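Local atomic coordinates of metallo-carboxypeptidase (Pseudomonas aeruginosa, PDB entry 4A39), a protein that is a zinc-dependent carboxypeptidase of the M14 family, the cytosolic carboxypeptidase type, and probably cleaves residues from the C termini of peptides. Residues R298-F303 with D341-T346; F282-E287 with H317-S322; H170-V175 with G265-L270. All blocks are in the same frame, centred on the assembly; numbering follows the deposited sequence.

In the fold
All three contacts lie in the zinc carboxypeptidase part of the chain and reach one mixed sheet. From the N terminus, strand 171-177 is laid down first, and contact 3 closes a loop of 89 residues when strand 268-275 returns alongside it. Contacts 2 and 1 follow in the chain and cross: 282-287, 298-303, 317-322 and 341-346 alternate. Contact 2 joins an edge strand, 282-284, to the loop carrying Tyr-319; contact 1 sets helix 294-308 against strand 343-350. That strand lies between 268-275 and 282-284, so contact 1 touches both others, which do not touch each other. Contacts 1 and 2 both reach the bound GEM.

Contact 1: R298-F303 with D341-T346; sequences RLEQRF and DCLAFT. With GEM ((2-guanidinoethylmercapto)succinic acid), chain D.
Helix 294-308 packs here on strand 343-350 of the central mixed sheet of the carboxypeptidase domain, a helix-on-sheet contact that is buried throughout. The short axes of 298-303 and 343-346 cross at -55°, 8.6 Å apart at their closest. Leu-343 and Phe-345, alternate residues of the strand, present their side chains to the helix, while the CB of Ala-344 points away. Leu-343, with CG anti to its backbone N, rests CD1 against both CB of Leu-299 and CG of Glu-300, 3.6 Å from the latter. Its CD2 lies toward Phe-303. The Phe-345 and Phe-303 side chains run alongside one another head to tail, ring planes tilted by 39°. Phe-345 CD2 lies over one face of the Phe-303 ring, toward its rim, and Phe-303 CD1 comes to 3.4 Å from Phe-345 CE2. Phe-345 CZ also reaches CB of Glu-300 at 3.5 Å. Beyond this apolar part the Glu-300 chain runs extended, which carries its carboxylate to the backbone of Ala-344. There OE2 accepts a hydrogen bond from a water at 2.7 Å, and the same water accepts one from Ala-344 N at 2.9 Å, bridging helix and strand. OE1 is hydrogen-bonded to Tyr-292 OH, and OE2 also accepts from Cys-286 N. At the far end of the segment Thr-346 enters the ligand pocket, its CG2 3.1 Å from C6 of GEM. Helix 366-383 meets Phe-303 through Thr-379, Leu-380 and Leu-383, while within the sheet 343-346 pairs with strand 268-275 and, at Thr-346, with Ala-284 of strand 282-284.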
loop_
_atom_site.group_PDB
_atom_site.type_symbol
_atom_site.label_atom_id
_atom_site.label_comp_id
_atom_site.label_asym_id
_atom_site.label_seq_id
_atom_site.Cartn_x
_atom_site.Cartn_y
_atom_site.Cartn_z
ATOM N N ARG A 298 11.001 -13.374 19.119
ATOM C CA ARG A 298 9.777 -13.835 19.765
ATOM C C ARG A 298 8.604 -12.900 19.484
ATOM O O ARG A 298 7.483 -13.359 19.257
ATOM C CB ARG A 298 9.986 -13.949 21.276
ATOM C CG ARG A 298 8.770 -14.471 22.021
ATOM C CD ARG A 298 9.073 -14.671 23.497
ATOM N NE ARG A 298 9.354 -13.422 24.198
ATOM C CZ ARG A 298 8.423 -12.551 24.573
ATOM N NH1 ARG A 298 7.143 -12.791 24.313
ATOM N NH2 ARG A 298 8.775 -11.446 25.217
ATOM N N LEU A 299 8.860 -11.593 19.503
ATOM C CA LEU A 299 7.800 -10.622 19.246
ATOM C C LEU A 299 7.249 -10.780 17.841
ATOM O O LEU A 299 6.040 -10.655 17.633
ATOM C CB LEU A 299 8.306 -9.186 19.452
ATOM C CG LEU A 299 8.344 -8.698 20.907
ATOM C CD1 LEU A 299 8.968 -7.306 20.977
ATOM C CD2 LEU A 299 6.932 -8.666 21.478
ATOM N N GLU A 300 8.128 -11.053 16.878
ATOM C CA GLU A 300 7.688 -11.237 15.500
ATOM C C GLU A 300 6.793 -12.472 15.438
ATOM O O GLU A 300 5.760 -12.460 14.775
ATOM C CB GLU A 300 8.890 -11.387 14.554
ATOM C CG GLU A 300 9.787 -10.155 14.512
ATOM C CD GLU A 300 10.856 -10.225 13.434
ATOM O OE1 GLU A 300 11.191 -11.345 13.000
ATOM O OE2 GLU A 300 11.371 -9.156 13.025
ATOM N N GLN A 301 7.180 -13.522 16.158
ATOM C CA GLN A 301 6.406 -14.763 16.196
ATOM C C GLN A 301 5.033 -14.467 16.800
ATOM O O GLN A 301 4.002 -14.887 16.266
ATOM C CB GLN A 301 7.141 -15.809 17.048
ATOM C CG GLN A 301 6.885 -17.266 16.681
ATOM C CD GLN A 301 5.450 -17.695 16.862
ATOM O OE1 GLN A 301 4.877 -17.549 17.941
ATOM N NE2 GLN A 301 4.859 -18.244 15.807
ATOM N N ARG A 302 5.027 -13.734 17.912
ATOM C CA ARG A 302 3.786 -13.363 18.593
ATOM C C ARG A 302 2.829 -12.592 17.678
ATOM O O ARG A 302 1.635 -12.895 17.613
ATOM C CB ARG A 302 4.106 -12.510 19.824
ATOM C CG ARG A 302 4.755 -13.273 20.969
ATOM C CD ARG A 302 3.723 -14.076 21.740
ATOM N NE ARG A 302 2.726 -13.215 22.369
ATOM C CZ ARG A 302 1.412 -13.373 22.237
ATOM N NH1 ARG A 302 0.930 -14.365 21.494
ATOM N NH2 ARG A 302 0.577 -12.542 22.846
ATOM N N PHE A 303 3.362 -11.595 16.979
ATOM C CA PHE A 303 2.575 -10.764 16.072
ATOM C C PHE A 303 1.942 -11.580 14.946
ATOM O O PHE A 303 0.745 -11.452 14.668
ATOM C CB PHE A 303 3.462 -9.668 15.468
ATOM C CG PHE A 303 2.725 -8.709 14.575
ATOM C CD1 PHE A 303 2.532 -9.003 13.226
ATOM C CD2 PHE A 303 2.220 -7.515 15.078
ATOM C CE1 PHE A 303 1.848 -8.126 12.391
ATOM C CE2 PHE A 303 1.535 -6.628 14.250
ATOM C CZ PHE A 303 1.348 -6.937 12.901
ATOM N N ASP A 341 15.379 -0.430 18.025
ATOM C CA ASP A 341 15.265 -1.723 18.704
ATOM C C ASP A 341 13.797 -2.049 18.983
ATOM O O ASP A 341 13.427 -2.408 20.103
ATOM C CB ASP A 341 16.049 -1.689 20.020
ATOM C CG ASP A 341 16.123 -3.048 20.698
ATOM O OD1 ASP A 341 16.056 -4.078 19.990
ATOM O OD2 ASP A 341 16.259 -3.079 21.943
ATOM N N CYS A 342 12.965 -1.942 17.951
ATOM C CA CYS A 342 11.539 -2.199 18.111
ATOM C C CYS A 342 11.036 -3.248 17.143
ATOM O O CYS A 342 11.685 -3.555 16.144
ATOM C CB CYS A 342 10.743 -0.912 17.869
ATOM S SG CYS A 342 10.865 -0.282 16.162
ATOM N N LEU A 343 9.866 -3.796 17.451
ATOM C CA LEU A 343 9.236 -4.773 16.578
ATOM C C LEU A 343 8.948 -4.000 15.295
ATOM O O LEU A 343 8.399 -2.893 15.341
ATOM C CB LEU A 343 7.930 -5.273 17.202
ATOM C CG LEU A 343 7.066 -6.201 16.342
ATOM C CD1 LEU A 343 7.861 -7.447 15.971
ATOM C CD2 LEU A 343 5.809 -6.585 17.108
ATOM N N ALA A 344 9.330 -4.569 14.157
ATOM C CA ALA A 344 9.130 -3.904 12.875
ATOM C C ALA A 344 8.844 -4.901 11.767
ATOM O O ALA A 344 9.512 -5.928 11.658
ATOM C CB ALA A 344 10.366 -3.086 12.515
ATOM N N PHE A 345 7.865 -4.572 10.931
ATOM C CA PHE A 345 7.473 -5.427 9.818
ATOM C C PHE A 345 7.132 -4.634 8.570
ATOM O O PHE A 345 6.718 -3.471 8.639
ATOM C CB PHE A 345 6.194 -6.210 10.134
ATOM C CG PHE A 345 6.382 -7.428 10.989
ATOM C CD1 PHE A 345 7.076 -8.533 10.513
ATOM C CD2 PHE A 345 5.778 -7.502 12.241
ATOM C CE1 PHE A 345 7.160 -9.701 11.268
ATOM C CE2 PHE A 345 5.858 -8.663 13.003
ATOM C CZ PHE A 345 6.548 -9.763 12.516
ATOM N N THR A 346 7.300 -5.287 7.428
ATOM C CA THR A 346 6.888 -4.720 6.161
ATOM C C THR A 346 5.636 -5.572 5.957
ATOM O O THR A 346 5.741 -6.798 5.920
ATOM C CB THR A 346 7.877 -5.028 5.022
ATOM O OG1 THR A 346 9.116 -4.344 5.262
ATOM C CG2 THR A 346 7.302 -4.573 3.695
HETATM C C8 GEM D . 9.909 -4.449 -0.424
HETATM S S7 GEM D . 9.242 -3.800 1.152
HETATM C C6 GEM D . 10.051 -4.924 2.347
HETATM C C5 GEM D . 10.355 -6.323 1.802
HETATM N N3 GEM D . 11.451 -6.268 0.825
HETATM C C1 GEM D . 12.606 -6.873 1.100
HETATM N N4 GEM D . 12.754 -7.507 2.260
HETATM N N2 GEM D . 13.611 -6.840 0.232
HETATM C C9 GEM D . 10.669 -3.371 -1.200
HETATM O O14 GEM D . 10.832 -2.261 -0.644
HETATM O O15 GEM D . 11.073 -3.682 -2.339
HETATM C C10 GEM D . 8.794 -5.050 -1.283
HETATM C C11 GEM D . 7.745 -4.004 -1.670
HETATM O O12 GEM D . 6.546 -4.278 -1.438
HETATM O O13 GEM D . 8.164 -2.958 -2.207
HETATM O O HOH W 1 11.131 -6.855 14.484
#

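Contact 2: F282-E287 with H317-S322; sequences FAAGCE and HGYPRS. With GEM ((2-guanidinoethylmercapto)succinic acid), chain D.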
loop_
_atom_site.group_PDB
_atom_site.type_symbol
_atom_site.label_atom_id
_atom_site.label_comp_id
_atom_site.label_asym_id
_atom_site.label_seq_id
_atom_site.Cartn_x
_atom_site.Cartn_y
_atom_site.Cartn_z
ATOM N N PHE A 282 1.097 -11.267 3.854
ATOM C CA PHE A 282 2.161 -11.716 4.747
ATOM C C PHE A 282 2.947 -10.539 5.308
ATOM O O PHE A 282 2.653 -9.385 4.996
ATOM C CB PHE A 282 3.121 -12.684 4.030
ATOM C CG PHE A 282 3.906 -12.059 2.910
ATOM C CD1 PHE A 282 3.353 -11.927 1.636
ATOM C CD2 PHE A 282 5.203 -11.607 3.127
ATOM C CE1 PHE A 282 4.088 -11.356 0.592
ATOM C CE2 PHE A 282 5.946 -11.034 2.091
ATOM C CZ PHE A 282 5.384 -10.911 0.821
ATOM N N ALA A 283 3.926 -10.840 6.155
ATOM C CA ALA A 283 4.775 -9.815 6.754
ATOM C C ALA A 283 6.241 -10.243 6.685
ATOM O O ALA A 283 6.561 -11.417 6.877
ATOM C CB ALA A 283 4.372 -9.581 8.204
ATOM N N ALA A 284 7.120 -9.290 6.389
ATOM C CA ALA A 284 8.557 -9.551 6.325
ATOM C C ALA A 284 9.193 -8.880 7.542
ATOM O O ALA A 284 9.010 -7.679 7.751
ATOM C CB ALA A 284 9.143 -8.977 5.039
ATOM N N GLY A 285 9.937 -9.655 8.331
ATOM C CA GLY A 285 10.561 -9.130 9.537
ATOM C C GLY A 285 11.998 -8.644 9.435
ATOM O O GLY A 285 12.511 -8.416 8.341
ATOM N N CYS A 286 12.652 -8.504 10.588
ATOM C CA CYS A 286 14.032 -8.011 10.659
ATOM C C CYS A 286 15.071 -9.063 11.034
ATOM O O CYS A 286 16.115 -8.715 11.590
ATOM C CB CYS A 286 14.134 -6.880 11.693
ATOM S SG CYS A 286 13.126 -5.421 11.380
ATOM N N GLU A 287 14.813 -10.333 10.732
ATOM C CA GLU A 287 15.757 -11.380 11.112
ATOM C C GLU A 287 17.172 -11.234 10.555
ATOM O O GLU A 287 18.101 -11.869 11.057
ATOM C CB GLU A 287 15.192 -12.769 10.773
ATOM C CG GLU A 287 15.133 -13.152 9.298
ATOM C CD GLU A 287 14.062 -12.417 8.514
ATOM O OE1 GLU A 287 13.040 -12.005 9.108
ATOM O OE2 GLU A 287 14.237 -12.272 7.291
ATOM N N HIS A 317 3.752 -18.348 2.979
ATOM C CA HIS A 317 4.195 -17.629 1.800
ATOM C C HIS A 317 4.705 -16.234 2.148
ATOM O O HIS A 317 4.179 -15.568 3.042
ATOM C CB HIS A 317 3.067 -17.523 0.779
ATOM C CG HIS A 317 2.777 -18.804 0.066
ATOM N ND1 HIS A 317 1.911 -19.756 0.558
ATOM C CD2 HIS A 317 3.250 -19.293 -1.103
ATOM C CE1 HIS A 317 1.859 -20.774 -0.282
ATOM N NE2 HIS A 317 2.663 -20.518 -1.298
ATOM N N GLY A 318 5.739 -15.808 1.434
ATOM C CA GLY A 318 6.319 -14.501 1.662
ATOM C C GLY A 318 7.720 -14.465 1.095
ATOM O O GLY A 318 8.082 -15.310 0.279
ATOM N N TYR A 319 8.515 -13.491 1.525
ATOM C CA TYR A 319 9.886 -13.382 1.047
ATOM C C TYR A 319 10.791 -14.311 1.841
ATOM O O TYR A 319 10.502 -14.648 2.994
ATOM C CB TYR A 319 10.406 -11.945 1.193
ATOM C CG TYR A 319 9.578 -10.899 0.482
ATOM C CD1 TYR A 319 9.096 -11.120 -0.808
ATOM C CD2 TYR A 319 9.285 -9.684 1.098
ATOM C CE1 TYR A 319 8.336 -10.155 -1.465
ATOM C CE2 TYR A 319 8.528 -8.712 0.449
ATOM C CZ TYR A 319 8.057 -8.955 -0.830
ATOM O OH TYR A 319 7.299 -8.003 -1.470
ATOM N N PRO A 320 11.901 -14.748 1.231
ATOM C CA PRO A 320 12.813 -15.640 1.950
ATOM C C PRO A 320 13.351 -14.891 3.159
ATOM O O PRO A 320 13.408 -13.662 3.158
ATOM C CB PRO A 320 13.909 -15.914 0.925
ATOM C CG PRO A 320 13.187 -15.809 -0.385
ATOM C CD PRO A 320 12.331 -14.576 -0.167
ATOM N N ARG A 321 13.730 -15.619 4.199
ATOM C CA ARG A 321 14.284 -14.944 5.358
ATOM C C ARG A 321 15.741 -14.654 5.093
ATOM O O ARG A 321 16.417 -15.394 4.374
ATOM C CB ARG A 321 14.144 -15.792 6.610
ATOM C CG ARG A 321 14.578 -17.220 6.463
ATOM C CD ARG A 321 13.915 -18.053 7.534
ATOM N NE ARG A 321 12.505 -17.695 7.679
ATOM C CZ ARG A 321 12.054 -16.717 8.463
ATOM N NH1 ARG A 321 12.903 -15.994 9.182
ATOM N NH2 ARG A 321 10.755 -16.457 8.519
ATOM N N SER A 322 16.222 -13.560 5.666
ATOM C CA SER A 322 17.606 -13.167 5.492
ATOM C C SER A 322 18.516 -13.984 6.391
ATOM O O SER A 322 18.131 -14.357 7.501
ATOM C CB SER A 322 17.774 -11.683 5.823
ATOM O OG SER A 322 19.148 -11.332 5.891
HETATM C C8 GEM D . 9.909 -4.449 -0.424
HETATM S S7 GEM D . 9.242 -3.800 1.152
HETATM C C6 GEM D . 10.051 -4.924 2.347
HETATM C C5 GEM D . 10.355 -6.323 1.802
HETATM N N3 GEM D . 11.451 -6.268 0.825
HETATM C C1 GEM D . 12.606 -6.873 1.100
HETATM N N4 GEM D . 12.754 -7.507 2.260
HETATM N N2 GEM D . 13.611 -6.840 0.232
HETATM C C9 GEM D . 10.669 -3.371 -1.200
HETATM O O14 GEM D . 10.832 -2.261 -0.644
HETATM O O15 GEM D . 11.073 -3.682 -2.339
HETATM C C10 GEM D . 8.794 -5.050 -1.283
HETATM C C11 GEM D . 7.745 -4.004 -1.670
HETATM O O12 GEM D . 6.546 -4.278 -1.438
HETATM O O13 GEM D . 8.164 -2.958 -2.207
HETATM O O HOH W 2 8.402 -12.439 4.231
#
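Segments 282-287 and 317-322 run almost side by side, their end-to-end directions 19° apart, with no direct backbone-to-backbone hydrogen bond between them. Phe-282 lies nearest Gly-318, and Glu-287 nearest Ser-322. A water spans the gap at the middle: it accepts a bond from Tyr-319 N at 2.9 Å and donates a weak one to Ala-283 O. Phe-282 holds CG in the crowded position between its backbone N and carbonyl carbon (chi1 65°), which turns the ring toward the loop. Gly-318, having no side chain, lets its CA lie directly on the centre of one ring face, a CH-pi contact 3.5 Å from the centroid. The edge of the same ring meets the face of Tyr-319 in a T-shaped pair with planes at 88°, and Phe-282 CZ lies 3.7 Å from Tyr-319 CZ. Ala-284 CB closes on the Tyr-319 ring at its edge. This loop, between helices 294-308 and 332-340, carries an active-site wall of the M14 carboxypeptidase fold: Tyr-319 CE2 is 3.3 Å from C5 of GEM, with the nearest atom of its side chain about 6 Å from the zinc. Phe-282 thus backs a ring that touches the ligand, while Tyr-319 OH is hydrogen-bonded to Asp-275 OD1. Farther along, Glu-287 folds back at chi2, and its OE2 takes the Ser-322 N-H on the anti lone pair at 2.9 Å, nearly straight. Its OE1 makes a long salt bridge of 4.0 Å with Arg-321 NH1; the oxygen stands off to one side of the guanidinium plane, so the attraction is between charges and not along an N-H.

Contact 3: H170-V175 with G265-L270; sequences HLKLWV and GVDLFL
Two neighbouring parallel strands in the central mixed sheet of the zinc carboxypeptidase domain meet here, 171-175 beside 268-270, their axes 4.7 Å apart and only 9° from parallel. Gly-265, the first residue past helix 252-264, with positive phi, turns its carbonyl to the indole of Trp-174: NE1 donates to Gly-265 O at 2.9 Å, on a lone pair in the carbonyl plane. Val-266 then lays CG2 over one face of the indole, toward its rim, a CH-pi contact 3.8 Å from the centroid of the five-membered ring; Tyr-215 also stacks with this tryptophan. Asp-267 N-H donates to Lys-172 O at 2.8 Å, and its carboxylate swings back, CG beside the backbone N, to meet the same residue. OD2 accepts Lys-172 N on the anti lone pair at 2.8 Å, while OD1 forms a salt bridge with Arg-388 at the C terminus. Both oxygens of this buried acid are thereby engaged, which probably favours its charged form. Leu-268 shares a sheet face with Leu-173, its CB 3.6 Å from Leu-173 CD2, and its O accepts Trp-174 N. On the opposite face Phe-269 turns its ring edge to Trp-174 CB and touches Met-261 of helix 252-264. Leu-270 returns to the face of Leu-268 and pairs with Val-175; its N-H donates to Trp-174 O, so Trp-174 is bonded through both N and O. Back at the start of the pairing, the Lys-172 chain curls at chi2 and chi3 until NZ makes a salt bridge with Asp-267 OD2 and donates to His-170 O at 3.0 Å, nearly along the C=O axis.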
loop_
_atom_site.group_PDB
_atom_site.type_symbol
_atom_site.label_atom_id
_atom_site.label_comp_id
_atom_site.label_asym_id
_atom_site.label_seq_id
_atom_site.Cartn_x
_atom_site.Cartn_y
_atom_site.Cartn_z
ATOM N N HIS A 170 2.946 5.798 27.195
ATOM C CA HIS A 170 4.390 5.821 27.006
ATOM C C HIS A 170 4.901 5.164 25.730
ATOM O O HIS A 170 6.051 5.380 25.344
ATOM C CB HIS A 170 5.071 5.186 28.222
ATOM C CG HIS A 170 4.650 3.774 28.480
ATOM N ND1 HIS A 170 5.175 2.701 27.793
ATOM C CD2 HIS A 170 3.731 3.259 29.333
ATOM C CE1 HIS A 170 4.600 1.587 28.210
ATOM N NE2 HIS A 170 3.719 1.898 29.143
ATOM N N LEU A 171 4.064 4.366 25.074
ATOM C CA LEU A 171 4.492 3.696 23.849
ATOM C C LEU A 171 4.125 4.486 22.599
ATOM O O LEU A 171 3.098 5.159 22.564
ATOM C CB LEU A 171 3.876 2.294 23.774
ATOM C CG LEU A 171 4.268 1.331 24.900
ATOM C CD1 LEU A 171 3.536 0.014 24.730
ATOM C CD2 LEU A 171 5.774 1.109 24.889
ATOM N N LYS A 172 4.976 4.403 21.579
ATOM C CA LYS A 172 4.750 5.093 20.308
ATOM C C LYS A 172 4.691 4.047 19.207
ATOM O O LYS A 172 5.705 3.434 18.875
ATOM C CB LYS A 172 5.889 6.072 20.004
ATOM C CG LYS A 172 6.044 7.198 21.008
ATOM C CD LYS A 172 6.528 6.693 22.350
ATOM C CE LYS A 172 8.011 6.379 22.330
ATOM N NZ LYS A 172 8.467 5.978 23.693
ATOM N N LEU A 173 3.504 3.843 18.642
ATOM C CA LEU A 173 3.326 2.847 17.589
ATOM C C LEU A 173 3.204 3.532 16.231
ATOM O O LEU A 173 2.232 4.247 15.970
ATOM C CB LEU A 173 2.075 2.015 17.872
ATOM C CG LEU A 173 1.883 1.540 19.316
ATOM C CD1 LEU A 173 0.680 0.617 19.360
ATOM C CD2 LEU A 173 3.125 0.826 19.828
ATOM N N TRP A 174 4.193 3.302 15.372
ATOM C CA TRP A 174 4.226 3.911 14.050
ATOM C C TRP A 174 3.764 3.034 12.898
ATOM O O TRP A 174 4.149 1.864 12.786
ATOM C CB TRP A 174 5.643 4.391 13.731
ATOM C CG TRP A 174 6.132 5.515 14.585
ATOM C CD1 TRP A 174 6.419 5.478 15.922
ATOM C CD2 TRP A 174 6.422 6.845 14.147
ATOM N NE1 TRP A 174 6.875 6.708 16.342
ATOM C CE2 TRP A 174 6.888 7.565 15.272
ATOM C CE3 TRP A 174 6.335 7.501 12.910
ATOM C CZ2 TRP A 174 7.267 8.910 15.196
ATOM C CZ3 TRP A 174 6.712 8.840 12.834
ATOM C CH2 TRP A 174 7.173 9.529 13.973
ATOM N N VAL A 175 2.956 3.629 12.028
ATOM C CA VAL A 175 2.463 2.948 10.838
ATOM C C VAL A 175 2.506 3.936 9.676
ATOM O O VAL A 175 1.864 4.990 9.738
ATOM C CB VAL A 175 1.007 2.480 11.012
ATOM C CG1 VAL A 175 0.564 1.706 9.779
ATOM C CG2 VAL A 175 0.890 1.613 12.253
ATOM N N GLY A 265 10.475 9.080 19.300
ATOM C CA GLY A 265 10.784 7.712 19.696
ATOM C C GLY A 265 9.865 6.736 18.989
ATOM O O GLY A 265 8.782 7.121 18.531
ATOM N N VAL A 266 10.296 5.477 18.909
ATOM C CA VAL A 266 9.539 4.428 18.232
ATOM C C VAL A 266 9.556 3.113 19.016
ATOM O O VAL A 266 10.619 2.630 19.400
ATOM C CB VAL A 266 10.134 4.148 16.823
ATOM C CG1 VAL A 266 9.308 3.088 16.109
ATOM C CG2 VAL A 266 10.184 5.435 16.004
ATOM N N ASP A 267 8.377 2.530 19.237
ATOM C CA ASP A 267 8.276 1.263 19.962
ATOM C C ASP A 267 7.638 0.160 19.112
ATOM O O ASP A 267 7.513 -0.985 19.545
ATOM C CB ASP A 267 7.486 1.461 21.261
ATOM C CG ASP A 267 8.131 2.490 22.174
ATOM O OD1 ASP A 267 9.308 2.294 22.551
ATOM O OD2 ASP A 267 7.467 3.493 22.507
ATOM N N LEU A 268 7.247 0.519 17.895
ATOM C CA LEU A 268 6.637 -0.411 16.949
ATOM C C LEU A 268 6.624 0.282 15.600
ATOM O O LEU A 268 6.354 1.481 15.523
ATOM C CB LEU A 268 5.194 -0.739 17.340
ATOM C CG LEU A 268 4.452 -1.556 16.274
ATOM C CD1 LEU A 268 4.758 -3.032 16.462
ATOM C CD2 LEU A 268 2.962 -1.308 16.369
ATOM N N PHE A 269 6.913 -0.463 14.539
ATOM C CA PHE A 269 6.913 0.125 13.206
ATOM C C PHE A 269 6.365 -0.822 12.153
ATOM O O PHE A 269 6.869 -1.931 11.985
ATOM C CB PHE A 269 8.327 0.540 12.799
ATOM C CG PHE A 269 8.411 1.114 11.411
ATOM C CD1 PHE A 269 7.783 2.321 11.103
ATOM C CD2 PHE A 269 9.099 0.442 10.409
ATOM C CE1 PHE A 269 7.842 2.845 9.812
ATOM C CE2 PHE A 269 9.165 0.957 9.113
ATOM C CZ PHE A 269 8.538 2.159 8.813
ATOM N N LEU A 270 5.331 -0.376 11.448
ATOM C CA LEU A 270 4.737 -1.172 10.383
ATOM C C LEU A 270 4.791 -0.339 9.103
ATOM O O LEU A 270 4.296 0.790 9.072
ATOM C CB LEU A 270 3.283 -1.527 10.715
ATOM C CG LEU A 270 3.045 -2.355 11.983
ATOM C CD1 LEU A 270 1.555 -2.614 12.151
ATOM C CD2 LEU A 270 3.804 -3.673 11.889
#